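Local coordinates for protein metallocarboxypeptidase (Trypanosoma cruzi, PDB 3DWC) that probably releases C-terminal amino acids of broad kind, proline excepted, from peptides as a metal-dependent carboxypeptidase of the M32 family, at residues L84-R89 with Q286-A291; Y162-T167 with M290-G295; E464-H469 with D476-Q481. All blocks are in the same frame, centred on the assembly; numbering follows the deposited sequence.

Contact 1 of 3, residues L84-R89 with Q286-A291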
# COMPACT_ATOMS: atom_id res chain seq x y z
N LEU B 84 -3.35 26.92 -15.33
CA LEU B 84 -3.69 27.95 -14.34
C LEU B 84 -5.19 27.96 -14.04
O LEU B 84 -5.60 28.14 -12.89
CB LEU B 84 -3.20 29.34 -14.78
CG LEU B 84 -3.37 30.51 -13.81
CD1 LEU B 84 -2.78 30.23 -12.42
CD2 LEU B 84 -2.76 31.80 -14.41
N ARG B 85 -6.01 27.79 -15.08
CA ARG B 85 -7.47 27.59 -14.90
C ARG B 85 -7.79 26.39 -13.99
O ARG B 85 -8.64 26.48 -13.12
CB ARG B 85 -8.15 27.37 -16.26
CG ARG B 85 -9.67 27.33 -16.22
CD ARG B 85 -10.24 26.91 -17.58
NE ARG B 85 -9.80 25.56 -17.93
CZ ARG B 85 -9.51 25.13 -19.16
NH1 ARG B 85 -9.60 25.93 -20.21
NH2 ARG B 85 -9.11 23.88 -19.33
N GLU B 86 -7.10 25.27 -14.20
CA GLU B 86 -7.38 24.09 -13.41
C GLU B 86 -6.88 24.26 -11.98
O GLU B 86 -7.51 23.75 -11.05
CB GLU B 86 -6.85 22.85 -14.10
CG GLU B 86 -7.49 22.60 -15.42
CD GLU B 86 -9.02 22.56 -15.37
OE1 GLU B 86 -9.57 21.94 -14.45
OE2 GLU B 86 -9.66 23.13 -16.28
N MET B 87 -5.79 25.00 -11.79
CA MET B 87 -5.30 25.33 -10.45
C MET B 87 -6.31 26.14 -9.65
O MET B 87 -6.55 25.85 -8.50
CB MET B 87 -4.00 26.16 -10.54
CG MET B 87 -2.78 25.41 -11.00
SD MET B 87 -1.40 26.53 -11.27
CE MET B 87 -0.04 25.33 -11.33
N ARG B 88 -6.85 27.21 -10.25
CA ARG B 88 -7.91 28.00 -9.59
C ARG B 88 -9.09 27.14 -9.20
O ARG B 88 -9.62 27.29 -8.10
CB ARG B 88 -8.41 29.13 -10.49
CG ARG B 88 -9.65 29.82 -9.94
CD ARG B 88 -10.01 31.09 -10.69
NE ARG B 88 -9.20 32.22 -10.24
CZ ARG B 88 -9.53 33.00 -9.21
NH1 ARG B 88 -8.74 34.01 -8.89
NH2 ARG B 88 -10.64 32.77 -8.50
N ARG B 89 -9.52 26.27 -10.11
CA ARG B 89 -10.61 25.35 -9.84
C ARG B 89 -10.34 24.45 -8.61
O ARG B 89 -11.21 24.34 -7.75
CB ARG B 89 -10.89 24.49 -11.06
CG ARG B 89 -11.89 23.41 -10.77
CD ARG B 89 -12.26 22.59 -12.00
NE ARG B 89 -13.03 21.40 -11.58
CZ ARG B 89 -14.31 21.44 -11.16
NH1 ARG B 89 -15.00 22.59 -11.07
NH2 ARG B 89 -14.90 20.32 -10.80
N GLN B 286 0.48 17.96 -12.53
CA GLN B 286 -0.37 19.14 -12.52
C GLN B 286 -1.84 18.85 -12.74
O GLN B 286 -2.21 17.85 -13.39
CB GLN B 286 0.09 20.07 -13.65
CG GLN B 286 1.54 20.55 -13.51
CD GLN B 286 1.75 21.40 -12.28
OE1 GLN B 286 1.05 22.40 -12.09
NE2 GLN B 286 2.73 21.02 -11.44
N PRO B 287 -2.70 19.79 -12.32
CA PRO B 287 -4.12 19.55 -12.37
C PRO B 287 -4.73 19.58 -13.79
O PRO B 287 -5.85 19.10 -13.96
CB PRO B 287 -4.67 20.62 -11.43
CG PRO B 287 -3.75 21.73 -11.57
CD PRO B 287 -2.41 21.13 -11.77
N VAL B 288 -4.02 20.09 -14.79
CA VAL B 288 -4.48 19.98 -16.19
C VAL B 288 -4.33 18.54 -16.73
O VAL B 288 -5.03 18.14 -17.65
CB VAL B 288 -3.73 20.95 -17.09
CG1 VAL B 288 -2.29 20.49 -17.33
CG2 VAL B 288 -4.53 21.16 -18.43
N CYS B 289 -3.39 17.78 -16.16
CA CYS B 289 -3.22 16.39 -16.54
C CYS B 289 -4.05 15.56 -15.62
O CYS B 289 -3.52 14.85 -14.78
CB CYS B 289 -1.77 15.98 -16.47
SG CYS B 289 -1.54 14.26 -16.89
N MET B 290 -5.37 15.65 -15.80
CA MET B 290 -6.37 14.90 -15.07
C MET B 290 -7.62 14.62 -15.93
O MET B 290 -7.92 15.38 -16.86
CB MET B 290 -6.84 15.71 -13.90
CG MET B 290 -5.73 16.15 -13.02
SD MET B 290 -6.25 16.12 -11.33
CE MET B 290 -6.17 14.34 -11.19
N ALA B 291 -8.33 13.53 -15.63
CA ALA B 291 -9.64 13.26 -16.21
C ALA B 291 -10.51 14.52 -16.19
O ALA B 291 -10.48 15.27 -15.25
CB ALA B 291 -10.31 12.13 -15.50
O HOH W 1 -8.43 19.29 -13.31
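A type I beta turn, Gln286 to Cys289, in the loop between helices 259-276 and 294-309 of this largely helical M32 fold rests against helix 78-95. The dense part is apolar. CB of Pro287 points at the helix, and its ring CG meets CG of Met87 at 3.8 Å, the two side chains crossing obliquely. CB of Glu86 lies 4.1 Å from CB of Pro287, so the start of the glutamate chain serves as packing surface. Met87, extended beyond CG, crosses Gln286 obliquely and brings CE within 3.2 Å of Gln286 OE1. Asn83, one residue before 84-89 on the same helix, donates to that OE1 and accepts Val288 N through OD1, while Gln286 NE2 donates to the backbone of Glu10 in helix 3-32. The polar side is looser: between 84-89 and 286-291 no direct hydrogen bond forms, and one water bridges Glu86 OE1 and the carbonyl of Pro287. Bending at chi2 (-54°) turns the Glu86 carboxylate away from the turn, toward Arg85 and, through OE1, Arg292. Arg85 grips it side-on with NE and NH2, and Arg85 NE is 2.9 Å from Glu86 OE2, on the anti lone pair.

Contact 2 of 3, residues Y162-T167 with M290-G295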
# COMPACT_ATOMS: atom_id res chain seq x y z
N TYR B 162 -18.44 17.48 -9.83
CA TYR B 162 -18.19 16.27 -10.56
C TYR B 162 -18.16 16.48 -12.07
O TYR B 162 -17.53 15.71 -12.79
CB TYR B 162 -19.30 15.29 -10.23
CG TYR B 162 -19.50 15.12 -8.78
CD1 TYR B 162 -18.53 14.48 -7.99
CD2 TYR B 162 -20.65 15.59 -8.16
CE1 TYR B 162 -18.73 14.34 -6.63
CE2 TYR B 162 -20.84 15.45 -6.79
CZ TYR B 162 -19.89 14.83 -6.05
OH TYR B 162 -20.11 14.71 -4.71
N GLU B 163 -18.86 17.50 -12.53
CA GLU B 163 -19.06 17.73 -13.96
C GLU B 163 -18.82 19.21 -14.28
O GLU B 163 -19.76 19.96 -14.48
CB GLU B 163 -20.49 17.28 -14.36
CG GLU B 163 -20.64 16.97 -15.84
CD GLU B 163 -19.74 15.83 -16.31
OE1 GLU B 163 -19.69 14.81 -15.62
OE2 GLU B 163 -19.06 15.96 -17.38
N PRO B 164 -17.55 19.62 -14.31
CA PRO B 164 -17.19 21.02 -14.46
C PRO B 164 -17.94 21.68 -15.61
O PRO B 164 -17.89 21.19 -16.74
CB PRO B 164 -15.67 20.98 -14.77
CG PRO B 164 -15.19 19.68 -14.31
CD PRO B 164 -16.37 18.75 -14.18
N GLY B 165 -18.63 22.79 -15.34
CA GLY B 165 -19.22 23.59 -16.39
C GLY B 165 -20.59 23.13 -16.86
O GLY B 165 -21.17 23.76 -17.72
N MET B 166 -21.10 22.05 -16.27
CA MET B 166 -22.45 21.57 -16.59
C MET B 166 -23.48 22.45 -15.87
O MET B 166 -23.40 22.64 -14.65
CB MET B 166 -22.65 20.12 -16.14
CG MET B 166 -24.08 19.61 -16.29
SD MET B 166 -24.68 19.65 -18.00
CE MET B 166 -23.70 18.30 -18.63
N THR B 167 -24.43 22.98 -16.64
CA THR B 167 -25.49 23.82 -16.08
C THR B 167 -26.76 23.02 -15.84
O THR B 167 -26.99 22.00 -16.52
CB THR B 167 -25.82 24.96 -17.01
OG1 THR B 167 -26.40 24.43 -18.20
CG2 THR B 167 -24.57 25.75 -17.36
N MET B 290 -5.37 15.65 -15.80
CA MET B 290 -6.37 14.90 -15.07
C MET B 290 -7.62 14.62 -15.93
O MET B 290 -7.92 15.38 -16.86
CB MET B 290 -6.84 15.71 -13.90
CG MET B 290 -5.73 16.15 -13.02
SD MET B 290 -6.25 16.12 -11.33
CE MET B 290 -6.17 14.34 -11.19
N ALA B 291 -8.33 13.53 -15.63
CA ALA B 291 -9.64 13.26 -16.21
C ALA B 291 -10.51 14.52 -16.19
O ALA B 291 -10.48 15.27 -15.25
CB ALA B 291 -10.31 12.13 -15.50
N ARG B 292 -11.23 14.78 -17.29
CA ARG B 292 -11.95 16.03 -17.45
C ARG B 292 -13.17 16.08 -16.53
O ARG B 292 -13.47 17.11 -15.97
CB ARG B 292 -12.32 16.25 -18.93
CG ARG B 292 -13.30 17.38 -19.21
CD ARG B 292 -12.65 18.74 -19.07
NE ARG B 292 -12.56 19.14 -17.67
CZ ARG B 292 -11.95 20.25 -17.26
NH1 ARG B 292 -11.41 21.08 -18.15
NH2 ARG B 292 -11.89 20.53 -15.98
N SER B 293 -13.88 14.97 -16.39
CA SER B 293 -15.07 14.93 -15.54
C SER B 293 -15.46 13.49 -15.27
O SER B 293 -14.92 12.56 -15.90
CB SER B 293 -16.25 15.68 -16.21
OG SER B 293 -16.88 14.87 -17.18
N LEU B 294 -16.42 13.31 -14.36
CA LEU B 294 -16.89 11.96 -14.06
C LEU B 294 -17.70 11.42 -15.19
O LEU B 294 -17.69 10.22 -15.43
CB LEU B 294 -17.70 11.89 -12.77
CG LEU B 294 -16.98 11.50 -11.49
CD1 LEU B 294 -15.66 12.28 -11.25
CD2 LEU B 294 -17.92 11.73 -10.28
N GLY B 295 -18.40 12.30 -15.92
CA GLY B 295 -19.13 11.88 -17.11
C GLY B 295 -18.15 11.49 -18.23
O GLY B 295 -18.36 10.50 -18.94
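Three hydrogen bonds fasten the loop after helix 154-162 to the N-terminal end of helix 294-309. OG of the N-cap Ser293 donates to OE2 of Glu163 over a very short 2.4 Å, coming from above the carboxylate plane. Glu163 OE1 takes Gly295 N at 2.8 Å through its syn lone pair, so both oxygens grip the first turn. The third bond runs from Leu294 N to Tyr162 O at 3.1 Å, nearly straight at 175°. The helix dipole would probably favour a negative carboxylate here. Glu163 arrives with CG anti to its backbone N (chi1 -158°) and a bend at chi2, while Ser293 OG also accepts from Val296 N. Leu294 CD2 makes apolar contact with Tyr162 CD1 at 3.6 Å, the side chains pointing the same way. Separately, Pro164 CG packs 3.5 Å from Arg292 O. A type II turn from Glu163 to Met166 leads to Thr167, the N-cap of helix 168-196. The side chain of Leu294 is about 8 Å from the cobalt ion, whose ligand Glu298 helix 294-309 carries. Helix 421-441 adjoins Tyr162, Glu163 and Leu294 through Thr422, and helix 78-95 reaches Pro164 through Arg89.

Contact 3 of 3, residues E464-H469 with D476-Q481. With SO4 (sulfate ion), chain S.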
# COMPACT_ATOMS: atom_id res chain seq x y z
N GLU B 464 -6.43 9.65 -28.89
CA GLU B 464 -6.34 10.89 -29.61
C GLU B 464 -7.45 11.85 -29.20
O GLU B 464 -7.20 13.02 -29.00
CB GLU B 464 -6.35 10.68 -31.17
CG GLU B 464 -7.15 11.80 -31.95
CD GLU B 464 -7.51 11.41 -33.39
OE1 GLU B 464 -6.57 10.99 -34.12
OE2 GLU B 464 -8.72 11.56 -33.81
N LYS B 465 -8.67 11.35 -29.18
CA LYS B 465 -9.82 12.22 -28.99
C LYS B 465 -10.03 12.69 -27.57
O LYS B 465 -10.50 13.81 -27.35
CB LYS B 465 -11.13 11.56 -29.49
CG LYS B 465 -11.18 11.44 -30.98
CD LYS B 465 -12.38 10.57 -31.46
CE LYS B 465 -12.39 10.50 -32.98
NZ LYS B 465 -12.46 11.87 -33.64
N ILE B 466 -9.69 11.84 -26.62
CA ILE B 466 -10.01 12.09 -25.25
C ILE B 466 -8.78 12.03 -24.36
O ILE B 466 -8.44 13.03 -23.71
CB ILE B 466 -11.07 11.11 -24.69
CG1 ILE B 466 -12.35 11.15 -25.55
CG2 ILE B 466 -11.34 11.45 -23.23
CD1 ILE B 466 -13.04 12.53 -25.61
N TRP B 467 -8.13 10.87 -24.29
CA TRP B 467 -7.18 10.64 -23.19
C TRP B 467 -6.03 11.62 -23.19
O TRP B 467 -5.66 12.12 -22.16
CB TRP B 467 -6.69 9.18 -23.08
CG TRP B 467 -7.71 8.11 -23.18
CD1 TRP B 467 -9.02 8.19 -22.84
CD2 TRP B 467 -7.49 6.76 -23.59
NE1 TRP B 467 -9.65 6.97 -23.03
CE2 TRP B 467 -8.72 6.09 -23.52
CE3 TRP B 467 -6.37 6.07 -24.06
CZ2 TRP B 467 -8.85 4.76 -23.89
CZ3 TRP B 467 -6.52 4.75 -24.46
CH2 TRP B 467 -7.74 4.12 -24.38
N GLN B 468 -5.49 11.97 -24.35
CA GLN B 468 -4.28 12.83 -24.36
C GLN B 468 -4.52 14.27 -23.93
O GLN B 468 -3.57 14.96 -23.61
CB GLN B 468 -3.64 12.88 -25.74
CG GLN B 468 -4.49 13.66 -26.78
CD GLN B 468 -3.70 13.90 -28.04
OE1 GLN B 468 -2.50 14.06 -27.96
NE2 GLN B 468 -4.37 13.97 -29.21
N HIS B 469 -5.78 14.71 -23.92
CA HIS B 469 -6.12 16.09 -23.59
C HIS B 469 -6.31 16.38 -22.07
O HIS B 469 -6.23 17.54 -21.63
CB HIS B 469 -7.36 16.49 -24.40
CG HIS B 469 -7.16 16.38 -25.88
ND1 HIS B 469 -6.25 17.17 -26.56
CD2 HIS B 469 -7.72 15.57 -26.81
CE1 HIS B 469 -6.28 16.86 -27.85
NE2 HIS B 469 -7.15 15.88 -28.02
N ASP B 476 -17.12 21.03 -23.22
CA ASP B 476 -17.77 21.34 -24.49
C ASP B 476 -16.73 21.33 -25.62
O ASP B 476 -16.98 20.77 -26.69
CB ASP B 476 -18.50 22.69 -24.42
CG ASP B 476 -19.91 22.59 -23.83
OD1 ASP B 476 -20.40 21.46 -23.60
OD2 ASP B 476 -20.53 23.64 -23.56
N GLU B 477 -15.55 21.90 -25.36
CA GLU B 477 -14.50 22.06 -26.37
C GLU B 477 -13.98 20.67 -26.74
O GLU B 477 -13.75 20.34 -27.90
CB GLU B 477 -13.32 22.91 -25.82
CG GLU B 477 -13.48 24.45 -25.86
CD GLU B 477 -12.47 25.25 -24.96
OE1 GLU B 477 -11.76 24.65 -24.10
OE2 GLU B 477 -12.40 26.50 -25.14
N LEU B 478 -13.76 19.88 -25.71
CA LEU B 478 -13.22 18.52 -25.87
C LEU B 478 -14.13 17.63 -26.77
O LEU B 478 -13.66 17.02 -27.76
CB LEU B 478 -13.06 17.90 -24.46
CG LEU B 478 -12.55 16.47 -24.41
CD1 LEU B 478 -11.07 16.37 -24.79
CD2 LEU B 478 -12.81 15.87 -23.04
N LEU B 479 -15.42 17.56 -26.41
CA LEU B 479 -16.40 16.79 -27.20
C LEU B 479 -16.61 17.31 -28.63
O LEU B 479 -16.77 16.51 -29.58
CB LEU B 479 -17.72 16.69 -26.43
CG LEU B 479 -17.64 15.85 -25.16
CD1 LEU B 479 -19.03 15.62 -24.58
CD2 LEU B 479 -16.95 14.49 -25.42
N ARG B 480 -16.60 18.63 -28.80
CA ARG B 480 -16.65 19.24 -30.11
C ARG B 480 -15.45 18.86 -30.95
O ARG B 480 -15.57 18.51 -32.14
CB ARG B 480 -16.68 20.79 -30.00
CG ARG B 480 -18.00 21.43 -30.30
CD ARG B 480 -17.87 22.94 -30.56
NE ARG B 480 -17.74 23.69 -29.30
CZ ARG B 480 -18.76 24.24 -28.63
NH1 ARG B 480 -18.51 24.88 -27.49
NH2 ARG B 480 -20.01 24.18 -29.08
N GLN B 481 -14.27 18.95 -30.37
CA GLN B 481 -13.07 18.61 -31.12
C GLN B 481 -13.05 17.12 -31.47
O GLN B 481 -12.67 16.73 -32.57
CB GLN B 481 -11.83 18.96 -30.30
CG GLN B 481 -10.60 19.18 -31.15
CD GLN B 481 -9.38 19.50 -30.31
OE1 GLN B 481 -9.00 20.65 -30.18
NE2 GLN B 481 -8.82 18.47 -29.65
S SO4 S . -22.50 22.41 -30.68
O1 SO4 S . -22.51 23.50 -29.70
O2 SO4 S . -21.13 22.06 -31.06
O3 SO4 S . -23.25 21.29 -30.12
O4 SO4 S . -23.15 22.82 -31.93
O HOH W 2 -10.68 16.12 -28.82
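Helices 456-467 and 475-483 form a helical hairpin, closed by a short connection and packed through 464-469 and 476-481, which run roughly antiparallel. Apolar contact centres on Leu478, whose CG stands anti to the backbone N (chi1 178°) and whose CD1 packs against the carbonyl of Lys465 and CB of His469, 3.7 Å from His469 CB. Ile466 crosses Leu478 at about a right angle, its CD1 4.1 Å from Leu478 CG and also near CD2 of Leu479. The flat groups meet further along: the extended chain of Gln481 brings NE2 to 3.5 Å from His469 NE2, ring and amide planes 66° apart. Gln468 lays its CG over the centre of the His469 ring, which covers one face of the imidazole. Among polar links, a water bridges the segments: it donates to Lys465 O at 2.7 Å and, at a longer distance, to Leu478 O, and accepts from Gln481 NE2. Gln468 NE2 closes back onto Glu464 O at 3.0 Å, in the carbonyl plane. Away from the contact, Arg480 NH2 donates to O2 of a sulfate, probably from the crystallisation liquor. Lys465 runs to Glu440 and the carbonyl of Ala482, alongside helix 421-441, while Ile466 meets Tyr274 of helix 259-276 and Val296 and Gln300 of helix 294-309.

From the N terminus, helix 78-95 comes first, and contact 1 closes a loop of 196 residues when the chain returns at 286-291. Contact 2 opens inside that loop at 162-167 and closes at 290-295, just beyond its end, so the two loops cross and finish on the same stretch, sharing Met290 and Ala291. Together they join helix 78-95 and the 154-162 to 168-196 connection to the approach to helix 294-309. Contact 3 follows in series, a short hairpin near the C-terminal end. Arg292 joins all three: its NH2 forms a salt bridge with Glu86 OE1 of contact 1, and its CG packs on Leu478 CD2 of contact 3.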